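Local coordinates for protein methionine-R-sulfoxide reductase (Neisseria meningitidis, PDB 3MMH) that reduces the R epimer of free methionine sulfoxide back to methionine, using a GAF-fold pocket that holds the whole amino acid, at residues L73-I78 with H106-S110; V84-A88 with S115-V119. All blocks are in the same frame, centred on the assembly; numbering follows the deposited sequence.

In the fold
Both contacts lie in the GAF domain and line one methionine sulfoxide pocket from different sides, their centres about 12 Å apart. Along the chain their segments alternate: 73-78 leads through edge strand 77-79 into helix 83-91, which carries 84-88; then come the loop segment 106-110 and strand segment 115-119. Interaction 1, its centre about 14 Å from the centre of the chain, ties loops together by a disulfide beside the sulfoxide; interaction 2, its centre about 9 Å from the same point, sets helix 83-91 on the antiparallel sheet. The two touch through Ile-78 against Cys-85 and His-106 against Val-84 and Glu-116. Both hold the carboxylate and amino group; the cysteine pair of interaction 1 adds sulfur chemistry.

Interaction 1: residues L73-I78 with H106-S110; sequences LACTRI and HIACS. With SME (methionine sulfoxide), chain C.
A disulfide joins the two segments right beside the bound substrate: Cys-75 SG and Cys-109 SG are 2.1 Å apart, with chi3 -117° and both cysteines in the m rotamer. Residues 73-76 form an extended loop that turns at Thr-76 and enters the edge strand at Arg-77 and Ile-78; residues 106-110 are irregular loop. In register, the CA atoms of Ala-74 and Cys-109 are 5.4 Å apart, a closeness that the small Ala-74 permits, its CA lying 4.1 Å from Cys-109 CB. Farther along, the branched side chains of Ile-78 (CG2) and Ile-107 (CD1) meet at 3.7 Å, both mt, giving the pocket an apolar wall; Ile-78 CD1 packs 3.7 Å from SME CB. The backbone of Ile-107 reads the amino acid: its N donates to SME OXT (2.9 Å) and its O accepts from SME N (2.8 Å). No hydrogen bond crosses the segments; across the subunit interface, Ala-74 O accepts one from Asn-38 of the second subunit. Cys-109 SG stands 3.6 Å from SME S, a placement consistent with Cys-109 attacking the sulfoxide and Cys-75 then resolving a Cys-109 sulfenic acid; the disulfide is the oxidised state, which must be reduced before Cys-109 could attack.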
ATOM      1  N   LEU A  73      10.467   1.206  -1.834  1.00 10.73           N
ATOM      2  CA  LEU A  73      10.190   1.543  -0.370  0.50 12.43           C
ATOM      3  C   LEU A  73      10.556   3.012  -0.399  1.00 11.81           C
ATOM      4  O   LEU A  73      11.265   3.546  -1.254  1.00 12.61           O
ATOM      5  CB  LEU A  73      11.103   0.746   0.563  0.50 18.12           C
ATOM      6  CG  LEU A  73      12.601   1.000   0.394  0.50 19.35           C
ATOM      7  CD1 LEU A  73      13.038   2.187   1.239  0.50 22.20           C
ATOM      8  CD2 LEU A  73      13.406  -0.241   0.743  0.50 20.41           C
ATOM      9  N   ALA A  74      10.028   3.678   0.612  1.00 11.91           N
ATOM     10  CA  ALA A  74      10.052   5.112   0.735  1.00 12.17           C
ATOM     11  C   ALA A  74      10.361   5.565   2.120  1.00 12.19           C
ATOM     12  O   ALA A  74      10.288   4.812   3.101  1.00 12.48           O
ATOM     13  CB  ALA A  74       8.664   5.750   0.302  1.00 15.27           C
ATOM     14  N   CYS A  75      10.737   6.818   2.255  1.00 13.76           N
ATOM     15  CA  CYS A  75      10.889   7.533   3.541  0.60 12.79           C
ATOM     16  C   CYS A  75       9.644   7.438   4.331  1.00 12.41           C
ATOM     17  O   CYS A  75       8.572   7.679   3.772  1.00 13.16           O
ATOM     18  CB  CYS A  75      11.188   9.038   3.357  0.60 13.44           C
ATOM     19  SG  CYS A  75      12.580   9.438   2.207  0.60 16.45           S
ATOM     20  N   THR A  76       9.682   7.187   5.635  1.00 11.91           N
ATOM     21  CA  THR A  76       8.474   7.105   6.424  1.00 12.26           C
ATOM     22  C   THR A  76       7.938   8.413   6.940  1.00 12.17           C
ATOM     23  O   THR A  76       6.774   8.472   7.237  1.00 13.68           O
ATOM     24  CB  THR A  76       8.510   6.053   7.524  1.00 13.08           C
ATOM     25  OG1 THR A  76       9.466   6.484   8.491  1.00 14.89           O
ATOM     26  CG2 THR A  76       8.857   4.648   6.967  1.00 15.30           C
ATOM     27  N   ARG A  77       8.790   9.411   7.015  1.00 11.95           N
ATOM     28  CA  ARG A  77       8.494  10.683   7.629  1.00 12.72           C
ATOM     29  C   ARG A  77       9.014  11.853   6.858  1.00 12.74           C
ATOM     30  O   ARG A  77      10.119  11.867   6.508  1.00 16.40           O
ATOM     31  CB  ARG A  77       8.985  10.739   9.087  1.00 16.62           C
ATOM     32  CG  ARG A  77       8.113   9.872   9.982  1.00 21.02           C
ATOM     33  CD  ARG A  77       8.456   9.776  11.406  1.00 25.10           C
ATOM     34  NE  ARG A  77       7.460   8.891  12.031  1.00 25.38           N
ATOM     35  CZ  ARG A  77       6.351   9.208  12.690  1.00 20.63           C
ATOM     36  NH1 ARG A  77       5.999  10.459  12.886  1.00 21.08           N
ATOM     37  NH2 ARG A  77       5.607   8.233  13.189  1.00 22.83           N
ATOM     38  N   ILE A  78       8.171  12.841   6.609  1.00 12.22           N
ATOM     39  CA  ILE A  78       8.555  14.090   5.925  0.50 12.46           C
ATOM     40  C   ILE A  78       8.109  15.262   6.840  1.00 12.81           C
ATOM     41  O   ILE A  78       6.927  15.447   7.072  1.00 13.53           O
ATOM     42  CB  ILE A  78       7.932  14.186   4.510  0.50 12.83           C
ATOM     43  CG1 ILE A  78       8.396  13.002   3.632  0.50 13.23           C
ATOM     44  CG2 ILE A  78       8.370  15.497   3.841  0.50 14.12           C
ATOM     45  CD1 ILE A  78       7.673  12.919   2.347  0.50 11.22           C
ATOM     46  N   HIS A 106      13.778  19.115  -2.893  1.00 18.19           N
ATOM     47  CA  HIS A 106      13.228  17.802  -3.194  1.00 16.90           C
ATOM     48  C   HIS A 106      13.873  16.761  -2.274  1.00 18.34           C
ATOM     49  O   HIS A 106      15.105  16.780  -2.047  1.00 19.74           O
ATOM     50  CB  HIS A 106      13.471  17.490  -4.685  1.00 18.75           C
ATOM     51  CG  HIS A 106      13.083  16.111  -5.068  1.00 19.07           C
ATOM     52  ND1 HIS A 106      14.012  15.118  -5.236  1.00 20.48           N
ATOM     53  CD2 HIS A 106      11.875  15.535  -5.277  1.00 17.22           C
ATOM     54  CE1 HIS A 106      13.410  13.993  -5.569  1.00 18.43           C
ATOM     55  NE2 HIS A 106      12.100  14.212  -5.563  1.00 17.60           N
ATOM     56  N   ILE A 107      13.027  15.872  -1.764  1.00 16.88           N
ATOM     57  CA  ILE A 107      13.515  14.766  -0.964  1.00 16.28           C
ATOM     58  C   ILE A 107      13.542  13.525  -1.893  1.00 16.93           C
ATOM     59  O   ILE A 107      12.481  13.025  -2.317  1.00 16.23           O
ATOM     60  CB  ILE A 107      12.692  14.579   0.300  1.00 16.24           C
ATOM     61  CG1 ILE A 107      12.712  15.775   1.205  1.00 17.08           C
ATOM     62  CG2 ILE A 107      13.098  13.274   1.002  1.00 18.40           C
ATOM     63  CD1 ILE A 107      11.737  15.658   2.341  1.00 19.49           C
ATOM     64  N   ALA A 108      14.739  12.995  -2.103  1.00 17.54           N
ATOM     65  CA  ALA A 108      14.954  11.877  -2.985  1.00 18.35           C
ATOM     66  C   ALA A 108      14.881  10.514  -2.240  1.00 19.73           C
ATOM     67  O   ALA A 108      15.899   9.867  -2.040  1.00 23.03           O
ATOM     68  CB  ALA A 108      16.286  12.045  -3.842  1.00 19.69           C
ATOM     69  N   CYS A 109      13.706   9.994  -1.905  1.00 18.57           N
ATOM     70  CA  CYS A 109      13.593   8.682  -1.196  1.00 19.19           C
ATOM     71  C   CYS A 109      14.066   7.597  -2.137  1.00 19.75           C
ATOM     72  O   CYS A 109      14.532   6.570  -1.676  1.00 22.35           O
ATOM     73  CB  CYS A 109      12.173   8.372  -0.630  1.00 20.02           C
ATOM     74  SG  CYS A 109      11.528   9.674   0.382  1.00 20.08           S
ATOM     75  N   SER A 110      13.873   7.785  -3.434  1.00 18.55           N
ATOM     76  CA  SER A 110      14.560   6.977  -4.428  1.00 18.95           C
ATOM     77  C   SER A 110      15.417   7.830  -5.253  1.00 19.38           C
ATOM     78  O   SER A 110      14.987   8.917  -5.665  1.00 21.40           O
ATOM     79  CB  SER A 110      13.542   6.272  -5.297  1.00 19.97           C
ATOM     80  OG  SER A 110      14.150   5.646  -6.390  1.00 20.68           O
TER
HETATM   81  N   SME C 168       9.861  13.311  -3.235  1.00 13.70           N
HETATM   82  CA  SME C 168       9.048  13.561  -2.021  1.00 13.31           C
HETATM   83  CB  SME C 168       9.260  12.497  -0.924  1.00 14.55           C
HETATM   84  CG  SME C 168       8.394  11.232  -1.048  1.00 14.03           C
HETATM   85  S   SME C 168       9.014  10.097  -2.223  1.00 20.21           S
HETATM   86  OE  SME C 168       9.506  10.557  -3.508  1.00 26.51           O
HETATM   87  CE  SME C 168       7.765   8.882  -2.161  1.00 14.89           C
HETATM   88  C   SME C 168       9.283  14.956  -1.512  1.00 13.49           C
HETATM   89  O   SME C 168       8.596  15.340  -0.556  1.00 13.58           O
HETATM   90  OXT SME C 168      10.153  15.705  -2.102  1.00 14.17           O

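Interaction 2: residues V84-A88 with S115-V119; sequences VCGQA and SEIVV. With SME (methionine sulfoxide), chain C.
Helix-on-sheet packing in the GAF domain core brings residues 84-88, in helix 83-91, against residues 115-119 of strand 115-123, second from the sheet's edge. The segment axes run 32° from parallel (signed crossing -32°) and approach to 8.1 Å, with the CA atoms of Cys-85 and Val-118 6.0 Å apart. Val-118 (t) is the main apolar partner of the helix: its CG2 meets Val-84 CG1 at 3.5 Å and Cys-85 SG at 3.9 Å, while its CG1 touches Ala-88 CB at 3.5 Å, a methyl short enough to let the helix sit close. Toward the ligand the contact turns polar. At the start of the helix, Val-84 N donates to SME OXT and Cys-85 N to SME O, both 2.8 Å, seating the carboxylate; extended Glu-116 (tt) accepts from SME N at OE1 (2.9 Å) and, weakly, at OE2 (3.0 Å), its negative charge complementing the ammonium group. Strand 115-123 runs between strands 126-135 and 95-97; Ile-117 and Val-119 point away from helix 83-91, onto helix 143-165.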
ATOM      1  N   VAL A  84       8.961  18.248  -1.663  1.00 12.85           N
ATOM      2  CA  VAL A  84       7.752  18.616  -2.409  1.00 12.38           C
ATOM      3  C   VAL A  84       6.502  18.371  -1.506  1.00 12.25           C
ATOM      4  O   VAL A  84       5.559  19.124  -1.568  1.00 13.31           O
ATOM      5  CB  VAL A  84       7.698  17.858  -3.733  1.00 11.86           C
ATOM      6  CG1 VAL A  84       6.558  18.321  -4.595  1.00 15.92           C
ATOM      7  CG2 VAL A  84       9.022  17.982  -4.514  1.00 15.42           C
ATOM      8  N   CYS A  85       6.499  17.242  -0.798  1.00 11.30           N
ATOM      9  CA  CYS A  85       5.347  16.897   0.012  1.00 11.25           C
ATOM     10  C   CYS A  85       5.083  17.919   1.145  1.00 11.69           C
ATOM     11  O   CYS A  85       3.974  18.361   1.312  1.00 12.16           O
ATOM     12  CB  CYS A  85       5.471  15.525   0.573  1.00 11.95           C
ATOM     13  SG  CYS A  85       5.297  14.157  -0.618  1.00 12.07           S
ATOM     14  N   GLY A  86       6.163  18.263   1.867  1.00 11.57           N
ATOM     15  CA  GLY A  86       6.007  19.232   2.918  1.00 13.70           C
ATOM     16  C   GLY A  86       5.720  20.611   2.429  1.00 13.31           C
ATOM     17  O   GLY A  86       5.057  21.426   3.130  1.00 14.49           O
ATOM     18  N   GLN A  87       6.239  20.969   1.238  1.00 13.95           N
ATOM     19  CA  GLN A  87       5.874  22.212   0.572  1.00 15.02           C
ATOM     20  C   GLN A  87       4.432  22.292   0.160  1.00 14.81           C
ATOM     21  O   GLN A  87       3.783  23.351   0.338  1.00 16.45           O
ATOM     22  CB  GLN A  87       6.717  22.459  -0.662  1.00 15.92           C
ATOM     23  CG  GLN A  87       8.162  22.738  -0.376  1.00 18.53           C
ATOM     24  CD  GLN A  87       9.095  22.554  -1.562  1.00 18.44           C
ATOM     25  OE1 GLN A  87       8.657  22.338  -2.694  1.00 20.88           O
ATOM     26  NE2 GLN A  87      10.378  22.616  -1.276  1.00 20.24           N
ATOM     27  N   ALA A  88       3.883  21.206  -0.370  1.00 13.27           N
ATOM     28  CA  ALA A  88       2.455  21.221  -0.755  1.00 12.75           C
ATOM     29  C   ALA A  88       1.622  21.447   0.478  1.00 13.13           C
ATOM     30  O   ALA A  88       0.630  22.192   0.433  1.00 14.71           O
ATOM     31  CB  ALA A  88       2.069  19.927  -1.458  1.00 13.77           C
ATOM     32  N   SER A 115      10.533  13.208 -11.903  1.00 13.18           N
ATOM     33  CA  SER A 115       9.472  14.191 -11.875  1.00 12.66           C
ATOM     34  C   SER A 115       8.420  13.755 -10.874  1.00 11.03           C
ATOM     35  O   SER A 115       8.414  12.580 -10.479  1.00 11.81           O
ATOM     36  CB  SER A 115       8.870  14.426 -13.261  1.00 13.08           C
ATOM     37  OG  SER A 115       8.224  13.289 -13.800  1.00 14.02           O
ATOM     38  N   GLU A 116       7.586  14.648 -10.391  1.00 10.83           N
ATOM     39  CA  GLU A 116       6.686  14.389  -9.279  1.00 10.54           C
ATOM     40  C   GLU A 116       5.492  15.330  -9.310  1.00 10.59           C
ATOM     41  O   GLU A 116       5.576  16.474  -9.819  1.00 12.19           O
ATOM     42  CB  GLU A 116       7.479  14.607  -7.985  1.00 11.27           C
ATOM     43  CG  GLU A 116       6.785  14.372  -6.674  1.00 11.60           C
ATOM     44  CD  GLU A 116       7.649  14.351  -5.482  1.00 11.55           C
ATOM     45  OE1 GLU A 116       8.809  14.712  -5.518  1.00 14.87           O
ATOM     46  OE2 GLU A 116       7.157  14.020  -4.349  1.00 13.80           O
ATOM     47  N   ILE A 117       4.421  14.909  -8.689  1.00  9.70           N
ATOM     48  CA  ILE A 117       3.272  15.793  -8.373  1.00  9.84           C
ATOM     49  C   ILE A 117       2.774  15.443  -6.964  1.00  8.81           C
ATOM     50  O   ILE A 117       2.744  14.261  -6.616  1.00  9.45           O
ATOM     51  CB  ILE A 117       2.129  15.641  -9.369  1.00  9.95           C
ATOM     52  CG1 ILE A 117       1.027  16.658  -9.105  1.00 10.72           C
ATOM     53  CG2 ILE A 117       1.615  14.228  -9.471  1.00 11.40           C
ATOM     54  CD1 ILE A 117      -0.026  16.769 -10.246  1.00 13.13           C
ATOM     55  N   VAL A 118       2.452  16.453  -6.194  1.00  9.08           N
ATOM     56  CA  VAL A 118       1.856  16.305  -4.886  1.00  9.01           C
ATOM     57  C   VAL A 118       0.555  17.070  -4.819  1.00  9.24           C
ATOM     58  O   VAL A 118       0.559  18.270  -5.094  1.00 10.82           O
ATOM     59  CB  VAL A 118       2.804  16.732  -3.765  1.00  9.68           C
ATOM     60  CG1 VAL A 118       2.120  16.547  -2.397  1.00 11.54           C
ATOM     61  CG2 VAL A 118       4.129  15.954  -3.857  1.00 12.28           C
ATOM     62  N   VAL A 119      -0.520  16.424  -4.405  1.00  9.41           N
ATOM     63  CA  VAL A 119      -1.826  17.044  -4.257  1.00 10.39           C
ATOM     64  C   VAL A 119      -2.278  16.905  -2.776  1.00  9.74           C
ATOM     65  O   VAL A 119      -2.434  15.790  -2.289  1.00 10.18           O
ATOM     66  CB  VAL A 119      -2.879  16.410  -5.180  1.00 10.12           C
ATOM     67  CG1 VAL A 119      -4.266  17.034  -4.949  1.00 12.51           C
ATOM     68  CG2 VAL A 119      -2.446  16.466  -6.590  1.00 12.07           C
TER
HETATM   69  N   SME C 168       9.861  13.311  -3.235  1.00 13.70           N
HETATM   70  CA  SME C 168       9.048  13.561  -2.021  1.00 13.31           C
HETATM   71  CB  SME C 168       9.260  12.497  -0.924  1.00 14.55           C
HETATM   72  CG  SME C 168       8.394  11.232  -1.048  1.00 14.03           C
HETATM   73  S   SME C 168       9.014  10.097  -2.223  1.00 20.21           S
HETATM   74  OE  SME C 168       9.506  10.557  -3.508  1.00 26.51           O
HETATM   75  CE  SME C 168       7.765   8.882  -2.161  1.00 14.89           C
HETATM   76  C   SME C 168       9.283  14.956  -1.512  1.00 13.49           C
HETATM   77  O   SME C 168       8.596  15.340  -0.556  1.00 13.58           O
HETATM   78  OXT SME C 168      10.153  15.705  -2.102  1.00 14.17           O